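Local coordinates for metallo-beta-lactamase family protein (PDB 3R2U) that probably acts as a mononuclear iron enzyme of the metallo-beta-lactamase superfamily, perhaps a persulfide dioxygenase, with a rhodanese-like region towards its C-terminus, at residues A[38-43]-A[214-219]; A[75-80]-A[148-153]; A[120-125]-A[135-140]. All coordinates share one frame; numbering follows the deposited sequence.

In the fold
All three contacts join the two mixed sheets of the metallo-beta-lactamase region. Contacts 1 and 2 are wholly buried and contact 3 only partly. Contact 1 ties strand 37-44 to strand 214-217 through aromatic packing and bonds to backbone carbonyls. In contact 2 a single backbone bond and the Phe150 ring join the end of strand 72-77, which leads to iron ligand His80, to strand 148-153. Contact 3 lies at the edge, where the chain crosses between sheets, and adds a backbone bond, a histidine bond and a weak lysine bond to valine packing. Strands 133-139 and 148-153 are neighbours, linking contacts 2 and 3, while Leu152 of contact 2 packs on Ile42 and Trp216 of contact 1.

Contact 1. Residues A[38-43]-A[214-219]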
# COMPACT_ATOMS: atom_id res chain seq x y z
N ALA A 38 -1.91 -23.08 7.81
CA ALA A 38 -2.11 -23.27 6.39
C ALA A 38 -3.56 -23.58 6.05
O ALA A 38 -4.14 -24.49 6.62
CB ALA A 38 -1.20 -24.38 5.86
N SER A 39 -4.11 -22.80 5.12
CA SER A 39 -5.43 -23.01 4.57
C SER A 39 -5.22 -23.13 3.06
O SER A 39 -4.16 -22.77 2.55
CB SER A 39 -6.38 -21.87 4.93
OG SER A 39 -5.89 -20.60 4.58
N TYR A 40 -6.24 -23.61 2.34
CA TYR A 40 -6.12 -23.91 0.93
C TYR A 40 -7.37 -23.54 0.16
O TYR A 40 -8.48 -23.58 0.69
CB TYR A 40 -5.87 -25.43 0.75
CG TYR A 40 -4.63 -25.95 1.48
CD1 TYR A 40 -4.70 -26.35 2.82
CD2 TYR A 40 -3.39 -26.02 0.85
CE1 TYR A 40 -3.56 -26.82 3.52
CE2 TYR A 40 -2.25 -26.48 1.53
CZ TYR A 40 -2.35 -26.88 2.86
OH TYR A 40 -1.24 -27.31 3.53
N LEU A 41 -7.16 -23.17 -1.10
CA LEU A 41 -8.25 -22.95 -2.03
C LEU A 41 -8.01 -23.92 -3.17
O LEU A 41 -6.90 -23.99 -3.71
CB LEU A 41 -8.29 -21.50 -2.56
CG LEU A 41 -9.40 -21.12 -3.55
CD1 LEU A 41 -10.73 -21.13 -2.86
CD2 LEU A 41 -9.16 -19.73 -4.15
N ILE A 42 -9.02 -24.73 -3.48
CA ILE A 42 -9.00 -25.63 -4.63
C ILE A 42 -10.18 -25.22 -5.51
O ILE A 42 -11.22 -24.77 -5.01
CB ILE A 42 -9.09 -27.14 -4.27
CG1 ILE A 42 -10.35 -27.44 -3.45
CG2 ILE A 42 -7.78 -27.60 -3.56
CD1 ILE A 42 -10.45 -28.91 -2.99
N GLY A 43 -10.00 -25.35 -6.81
CA GLY A 43 -11.02 -24.94 -7.72
C GLY A 43 -11.11 -25.81 -8.95
O GLY A 43 -10.09 -26.26 -9.48
N GLN A 214 0.67 -36.26 -2.08
CA GLN A 214 1.18 -35.14 -1.29
C GLN A 214 0.46 -35.08 0.06
O GLN A 214 -0.64 -35.61 0.20
CB GLN A 214 0.97 -33.83 -2.02
CG GLN A 214 1.69 -33.73 -3.35
CD GLN A 214 1.44 -32.41 -4.02
OE1 GLN A 214 1.49 -31.37 -3.38
NE2 GLN A 214 1.18 -32.43 -5.32
N ILE A 215 1.10 -34.45 1.04
CA ILE A 215 0.53 -34.23 2.36
C ILE A 215 0.41 -32.71 2.50
O ILE A 215 1.40 -31.99 2.42
CB ILE A 215 1.42 -34.78 3.52
CG1 ILE A 215 1.63 -36.29 3.42
CG2 ILE A 215 0.83 -34.43 4.87
CD1 ILE A 215 0.38 -37.10 3.37
N TRP A 216 -0.81 -32.23 2.68
CA TRP A 216 -1.08 -30.82 2.80
C TRP A 216 -1.57 -30.53 4.22
O TRP A 216 -2.75 -30.60 4.49
CB TRP A 216 -2.13 -30.42 1.79
CG TRP A 216 -1.74 -30.69 0.36
CD1 TRP A 216 -0.55 -30.39 -0.23
CD2 TRP A 216 -2.56 -31.26 -0.66
NE1 TRP A 216 -0.57 -30.77 -1.55
CE2 TRP A 216 -1.79 -31.30 -1.84
CE3 TRP A 216 -3.87 -31.76 -0.68
CZ2 TRP A 216 -2.29 -31.82 -3.05
CZ3 TRP A 216 -4.37 -32.27 -1.88
CH2 TRP A 216 -3.57 -32.29 -3.05
N PRO A 217 -0.64 -30.19 5.13
CA PRO A 217 -0.97 -30.02 6.54
C PRO A 217 -1.63 -28.68 6.87
O PRO A 217 -1.60 -27.74 6.08
CB PRO A 217 0.40 -30.14 7.21
CG PRO A 217 1.33 -29.52 6.21
CD PRO A 217 0.77 -29.84 4.85
N GLY A 218 -2.21 -28.61 8.06
CA GLY A 218 -2.90 -27.43 8.53
C GLY A 218 -2.02 -26.47 9.29
O GLY A 218 -2.39 -25.33 9.51
N HIS A 219 -0.85 -26.94 9.73
CA HIS A 219 0.08 -26.09 10.45
C HIS A 219 1.48 -26.45 10.05
O HIS A 219 1.76 -27.60 9.70
CB HIS A 219 -0.08 -26.18 11.97
CG HIS A 219 -1.29 -25.47 12.49
ND1 HIS A 219 -2.52 -26.09 12.61
CD2 HIS A 219 -1.46 -24.20 12.93
CE1 HIS A 219 -3.39 -25.22 13.09
NE2 HIS A 219 -2.78 -24.06 13.28
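The first torsion of Tyr40, with CG beside the backbone N and opposite the carbonyl carbon (chi1 -58°), carries the phenol across from strand 38-43 to the backbone at Trp216 and Pro217. The phenol then reaches past CB of Trp216, which lies 3.7 Å from Tyr40 CZ, and its hydroxyl donates a short hydrogen bond to the carbonyl of Pro217, Tyr40 OH to Pro217 O being 2.6 Å. The acceptor sits at the edge of the phenol ring, near its plane, and the hydroxyl comes in on a carbonyl lone pair; this bond holds the phenol end, while CB of Trp216 packs on the ring. Trp216 has the same first torsion, but its indole leads away from strand 38-43; its five-membered ring is oblique to the phenol, with centroids 5.7 Å apart and planes at 45°. Trp216 NE1 is satisfied within its own strand by Gln214 OE1 at 2.8 Å. The strands belong to different sheets of the alpha-beta/beta-alpha sandwich of the metallo-beta-lactamase fold, and their axes make an angle of 117°, with closest approach 7.8 Å. Phe166 of strand 164-168 continues the aromatic core, meeting the Tyr40 ring edge-to-face and the indole obliquely. One residue beyond Pro217, Ala38 N donates an almost straight bond to Gly218 O at 2.9 Å, approaching from above the carbonyl plane, and the methyl of Ala38 touches the Pro217 carbonyl, CB to O 3.4 Å. The next residue, His219, is a second-shell group: its ND1 is hydrogen-bonded to OD1 of the iron ligand Asp169.

Contact 2. Residues A[75-80]-A[148-153]. With FE (Fe (III) ion), chain E.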
# COMPACT_ATOMS: atom_id res chain seq x y z
N HIS A 75 -17.93 -23.56 -1.59
CA HIS A 75 -17.74 -24.57 -0.55
C HIS A 75 -16.63 -24.18 0.42
O HIS A 75 -15.73 -23.41 0.08
CB HIS A 75 -17.25 -25.90 -1.17
CG HIS A 75 -18.17 -26.52 -2.18
ND1 HIS A 75 -18.35 -26.01 -3.45
CD2 HIS A 75 -18.87 -27.68 -2.15
CE1 HIS A 75 -19.16 -26.79 -4.13
NE2 HIS A 75 -19.50 -27.81 -3.36
N ALA A 76 -16.72 -24.75 1.63
CA ALA A 76 -15.64 -24.67 2.62
C ALA A 76 -15.73 -25.89 3.52
O ALA A 76 -16.81 -26.40 3.81
CB ALA A 76 -15.70 -23.39 3.44
N ALA A 77 -14.58 -26.36 3.98
CA ALA A 77 -14.52 -27.50 4.84
C ALA A 77 -13.46 -27.21 5.88
O ALA A 77 -12.54 -26.42 5.67
CB ALA A 77 -14.17 -28.77 4.04
N GLU A 78 -13.60 -27.88 7.00
CA GLU A 78 -12.75 -27.71 8.11
C GLU A 78 -12.31 -29.09 8.62
O GLU A 78 -13.13 -29.98 8.78
CB GLU A 78 -13.56 -26.94 9.15
CG GLU A 78 -12.89 -26.69 10.40
CD GLU A 78 -13.56 -25.56 11.17
OE1 GLU A 78 -13.38 -24.38 10.77
OE2 GLU A 78 -14.22 -25.86 12.19
N THR A 79 -11.03 -29.24 8.93
CA THR A 79 -10.51 -30.53 9.37
C THR A 79 -10.87 -30.95 10.80
O THR A 79 -10.97 -32.15 11.09
CB THR A 79 -8.98 -30.58 9.18
OG1 THR A 79 -8.35 -29.55 9.95
CG2 THR A 79 -8.62 -30.37 7.67
N HIS A 80 -11.05 -29.98 11.69
CA HIS A 80 -11.37 -30.26 13.09
C HIS A 80 -11.64 -28.97 13.84
O HIS A 80 -11.51 -27.88 13.27
CB HIS A 80 -10.19 -31.00 13.77
CG HIS A 80 -8.92 -30.21 13.85
ND1 HIS A 80 -8.17 -29.89 12.75
CD2 HIS A 80 -8.24 -29.74 14.93
CE1 HIS A 80 -7.10 -29.21 13.14
NE2 HIS A 80 -7.12 -29.12 14.45
N ILE A 148 -10.80 -34.98 10.88
CA ILE A 148 -10.97 -35.60 9.60
C ILE A 148 -9.94 -35.05 8.63
O ILE A 148 -9.45 -33.94 8.80
CB ILE A 148 -12.41 -35.40 9.03
CG1 ILE A 148 -12.78 -33.92 8.97
CG2 ILE A 148 -13.44 -36.20 9.87
CD1 ILE A 148 -14.13 -33.66 8.33
N SER A 149 -9.58 -35.86 7.65
CA SER A 149 -8.67 -35.48 6.59
C SER A 149 -9.38 -35.64 5.25
O SER A 149 -10.29 -36.48 5.13
CB SER A 149 -7.43 -36.36 6.64
OG SER A 149 -6.66 -36.08 7.80
N PHE A 150 -8.98 -34.86 4.24
CA PHE A 150 -9.63 -34.92 2.94
C PHE A 150 -8.69 -35.43 1.82
O PHE A 150 -7.65 -34.83 1.54
CB PHE A 150 -10.19 -33.53 2.59
CG PHE A 150 -11.10 -32.95 3.65
CD1 PHE A 150 -12.43 -33.29 3.70
CD2 PHE A 150 -10.62 -32.04 4.57
CE1 PHE A 150 -13.27 -32.72 4.67
CE2 PHE A 150 -11.46 -31.49 5.54
CZ PHE A 150 -12.78 -31.84 5.58
N LEU A 151 -9.07 -36.55 1.21
CA LEU A 151 -8.28 -37.17 0.14
C LEU A 151 -8.80 -36.70 -1.20
O LEU A 151 -9.94 -37.01 -1.60
CB LEU A 151 -8.34 -38.69 0.24
CG LEU A 151 -7.46 -39.48 -0.74
CD1 LEU A 151 -5.98 -39.28 -0.38
CD2 LEU A 151 -7.85 -40.97 -0.71
N LEU A 152 -7.96 -35.95 -1.91
CA LEU A 152 -8.33 -35.36 -3.18
C LEU A 152 -7.92 -36.20 -4.39
O LEU A 152 -6.78 -36.69 -4.48
CB LEU A 152 -7.72 -33.96 -3.29
CG LEU A 152 -8.05 -33.11 -4.54
CD1 LEU A 152 -7.87 -31.60 -4.25
CD2 LEU A 152 -7.22 -33.52 -5.78
N THR A 153 -8.87 -36.36 -5.32
CA THR A 153 -8.64 -37.00 -6.60
C THR A 153 -9.14 -36.02 -7.67
O THR A 153 -10.29 -35.54 -7.62
CB THR A 153 -9.33 -38.36 -6.68
OG1 THR A 153 -8.85 -39.18 -5.61
CG2 THR A 153 -9.05 -39.05 -8.04
FE FE E . -5.50 -28.30 16.00
O HOH W 1 -6.09 -26.28 15.11
O HOH W 2 -7.21 -28.17 17.63
O HOH W 3 -4.11 -27.34 17.33
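The end of segment 75-80 meets the start of strand 148-153 at Thr79 and Ile148, whose CA atoms are 5.1 Å apart, and a single backbone hydrogen bond joins them: Ile148 N donates to Thr79 O at 2.8 Å, with an N-H...O angle of 174° and the donor nearly along the C=O axis. CG1 of Ile148 packs against the same carbonyl oxygen, Thr79 O, at 3.3 Å, and its CD1 reaches towards the carbonyl of Glu78. Further along, the Phe150 side chain points towards segment 75-80 and packs against it. Its ring presents an edge to Glu78 O and to the methyl of Thr79, with CE2 3.7 Å from Thr79 CG2, while its tip, CZ, meets the methyl of Ala77 obliquely. Val137 and Phe166, from the strands beside 148-153, also pack on this phenyl. The turn after strand 72-77 is where the metallo-beta-lactamase superfamily places its metal-binding HxHxD motif, which begins here at His80. With the His80 CG set between its backbone N and carbonyl carbon (chi1 64°), ND1 is brought back to Thr79 and donates to Thr79 OG1 at 2.8 Å, the hydroxyl lying in the imidazole plane. Through that bond Thr79 acts from the second shell, fixing the ring's rotation and directing its other nitrogen at the metal, the distance from His80 NE2 to the iron(III) ion being 2.4 Å. Three waters and the ligands His143 and Asp169 complete the site.

Contact 3. Residues A[120-125]-A[135-140]; sequences HFVQHN and LKVLHT
Segment 120-125 approaches strand 135-139 steeply, the touching parts running 104° apart, with the CA atoms of His124 and Leu138 4.8 Å apart. In the two-sheet metallo-beta-lactamase sandwich this is the crossing from strand 120-122, at the edge of one sheet, to the hairpin of strands 127-130 and 133-139 at the edge of the other. Between the sheets Val122 and Val137 pack with their methyls, CG2 to CG2 being 3.8 Å, and Ile148 of strand 148-153 lies against both. Outside this apolar patch the chain turns through Asn125, whose phi is positive, and Asn125 N donates to Val137 O at 2.8 Å. A second bond comes from the side chain of His124. With CG extended away from its backbone N (chi1 -176°), the imidazole edge is turned to the strand and ND1 accepts the amide of His139, His139 N to His124 ND1 being 3.1 Å at an N-H...N angle of 169°. The amide lies in the ring plane, and accepting it suggests that His124 carries no proton on ND1 here. The CB atoms of the two histidines touch, but the ring of His139 heads elsewhere, its NE2 bonding to Pro145 O. Lys136 bends at chi3 and chi4 alongside Asn125; its amino group forms a salt bridge with Asp127 and gives only a weak bond, Lys136 NZ to Asn125 O at 3.1 Å. Val137 CG1 packs against the backbone carbonyl of Gln123, 3.5 Å from Gln123 O.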
# COMPACT_ATOMS: atom_id res chain seq x y z
N HIS A 120 -23.13 -29.30 6.60
CA HIS A 120 -23.03 -30.73 6.33
C HIS A 120 -22.08 -31.35 7.34
O HIS A 120 -20.92 -30.97 7.40
CB HIS A 120 -22.50 -31.01 4.92
CG HIS A 120 -23.41 -30.55 3.84
ND1 HIS A 120 -23.34 -29.28 3.31
CD2 HIS A 120 -24.43 -31.17 3.20
CE1 HIS A 120 -24.28 -29.14 2.38
NE2 HIS A 120 -24.96 -30.27 2.30
N PHE A 121 -22.59 -32.26 8.14
CA PHE A 121 -21.78 -32.98 9.11
C PHE A 121 -21.34 -34.24 8.42
O PHE A 121 -22.13 -35.14 8.20
CB PHE A 121 -22.58 -33.27 10.37
CG PHE A 121 -22.99 -32.03 11.10
CD1 PHE A 121 -24.19 -31.41 10.83
CD2 PHE A 121 -22.15 -31.47 12.05
CE1 PHE A 121 -24.57 -30.26 11.51
CE2 PHE A 121 -22.52 -30.33 12.73
CZ PHE A 121 -23.72 -29.73 12.47
N VAL A 122 -20.07 -34.29 8.03
CA VAL A 122 -19.57 -35.41 7.26
C VAL A 122 -18.95 -36.51 8.10
O VAL A 122 -18.47 -36.27 9.21
CB VAL A 122 -18.58 -34.94 6.16
CG1 VAL A 122 -19.30 -34.01 5.19
CG2 VAL A 122 -17.35 -34.23 6.77
N GLN A 123 -18.97 -37.72 7.56
CA GLN A 123 -18.39 -38.86 8.25
C GLN A 123 -17.42 -39.61 7.37
O GLN A 123 -17.36 -39.38 6.17
CB GLN A 123 -19.51 -39.75 8.73
CG GLN A 123 -20.33 -39.08 9.83
CD GLN A 123 -21.39 -39.95 10.41
OE1 GLN A 123 -21.94 -40.81 9.74
NE2 GLN A 123 -21.70 -39.72 11.68
N HIS A 124 -16.68 -40.52 7.98
CA HIS A 124 -15.74 -41.35 7.28
C HIS A 124 -16.35 -41.91 5.98
O HIS A 124 -17.47 -42.42 5.96
CB HIS A 124 -15.30 -42.49 8.19
CG HIS A 124 -14.25 -43.36 7.60
ND1 HIS A 124 -12.96 -42.93 7.41
CD2 HIS A 124 -14.29 -44.64 7.17
CE1 HIS A 124 -12.24 -43.90 6.87
NE2 HIS A 124 -13.03 -44.95 6.71
N ASN A 125 -15.60 -41.81 4.89
CA ASN A 125 -16.02 -42.31 3.57
C ASN A 125 -17.00 -41.45 2.77
O ASN A 125 -17.27 -41.78 1.62
CB ASN A 125 -16.55 -43.76 3.63
CG ASN A 125 -15.51 -44.78 3.26
OD1 ASN A 125 -14.39 -44.44 2.89
ND2 ASN A 125 -15.87 -46.04 3.32
N LEU A 135 -13.36 -35.18 -3.14
CA LEU A 135 -12.71 -35.26 -1.87
C LEU A 135 -13.34 -36.39 -1.07
O LEU A 135 -14.57 -36.42 -0.90
CB LEU A 135 -12.89 -33.98 -1.07
CG LEU A 135 -12.29 -32.69 -1.64
CD1 LEU A 135 -12.70 -31.56 -0.73
CD2 LEU A 135 -10.76 -32.81 -1.75
N LYS A 136 -12.52 -37.31 -0.57
CA LYS A 136 -13.02 -38.37 0.28
C LYS A 136 -12.66 -38.01 1.70
O LYS A 136 -11.51 -37.65 2.00
CB LYS A 136 -12.45 -39.74 -0.09
CG LYS A 136 -12.97 -40.88 0.84
CD LYS A 136 -12.72 -42.27 0.26
CE LYS A 136 -13.70 -42.62 -0.89
NZ LYS A 136 -15.16 -42.71 -0.49
N VAL A 137 -13.67 -38.04 2.57
CA VAL A 137 -13.49 -37.75 3.98
C VAL A 137 -12.94 -38.99 4.66
O VAL A 137 -13.48 -40.09 4.50
CB VAL A 137 -14.83 -37.35 4.65
CG1 VAL A 137 -14.66 -37.16 6.18
CG2 VAL A 137 -15.40 -36.07 4.01
N LEU A 138 -11.83 -38.82 5.35
CA LEU A 138 -11.26 -39.90 6.13
C LEU A 138 -11.28 -39.47 7.60
O LEU A 138 -10.80 -38.38 7.92
CB LEU A 138 -9.83 -40.20 5.67
CG LEU A 138 -9.59 -40.66 4.22
CD1 LEU A 138 -8.09 -40.88 3.96
CD2 LEU A 138 -10.35 -41.92 3.88
N HIS A 139 -11.88 -40.26 8.48
CA HIS A 139 -11.88 -39.95 9.92
C HIS A 139 -10.49 -40.32 10.40
O HIS A 139 -10.08 -41.44 10.26
CB HIS A 139 -12.99 -40.71 10.67
CG HIS A 139 -13.09 -40.37 12.14
ND1 HIS A 139 -13.44 -41.30 13.09
CD2 HIS A 139 -12.86 -39.21 12.81
CE1 HIS A 139 -13.44 -40.74 14.29
NE2 HIS A 139 -13.08 -39.47 14.15
N THR A 140 -9.74 -39.35 10.91
CA THR A 140 -8.36 -39.57 11.36
C THR A 140 -8.20 -39.01 12.76
O THR A 140 -7.54 -38.00 12.95
CB THR A 140 -7.34 -38.90 10.38
OG1 THR A 140 -7.62 -37.49 10.26
CG2 THR A 140 -7.44 -39.53 8.99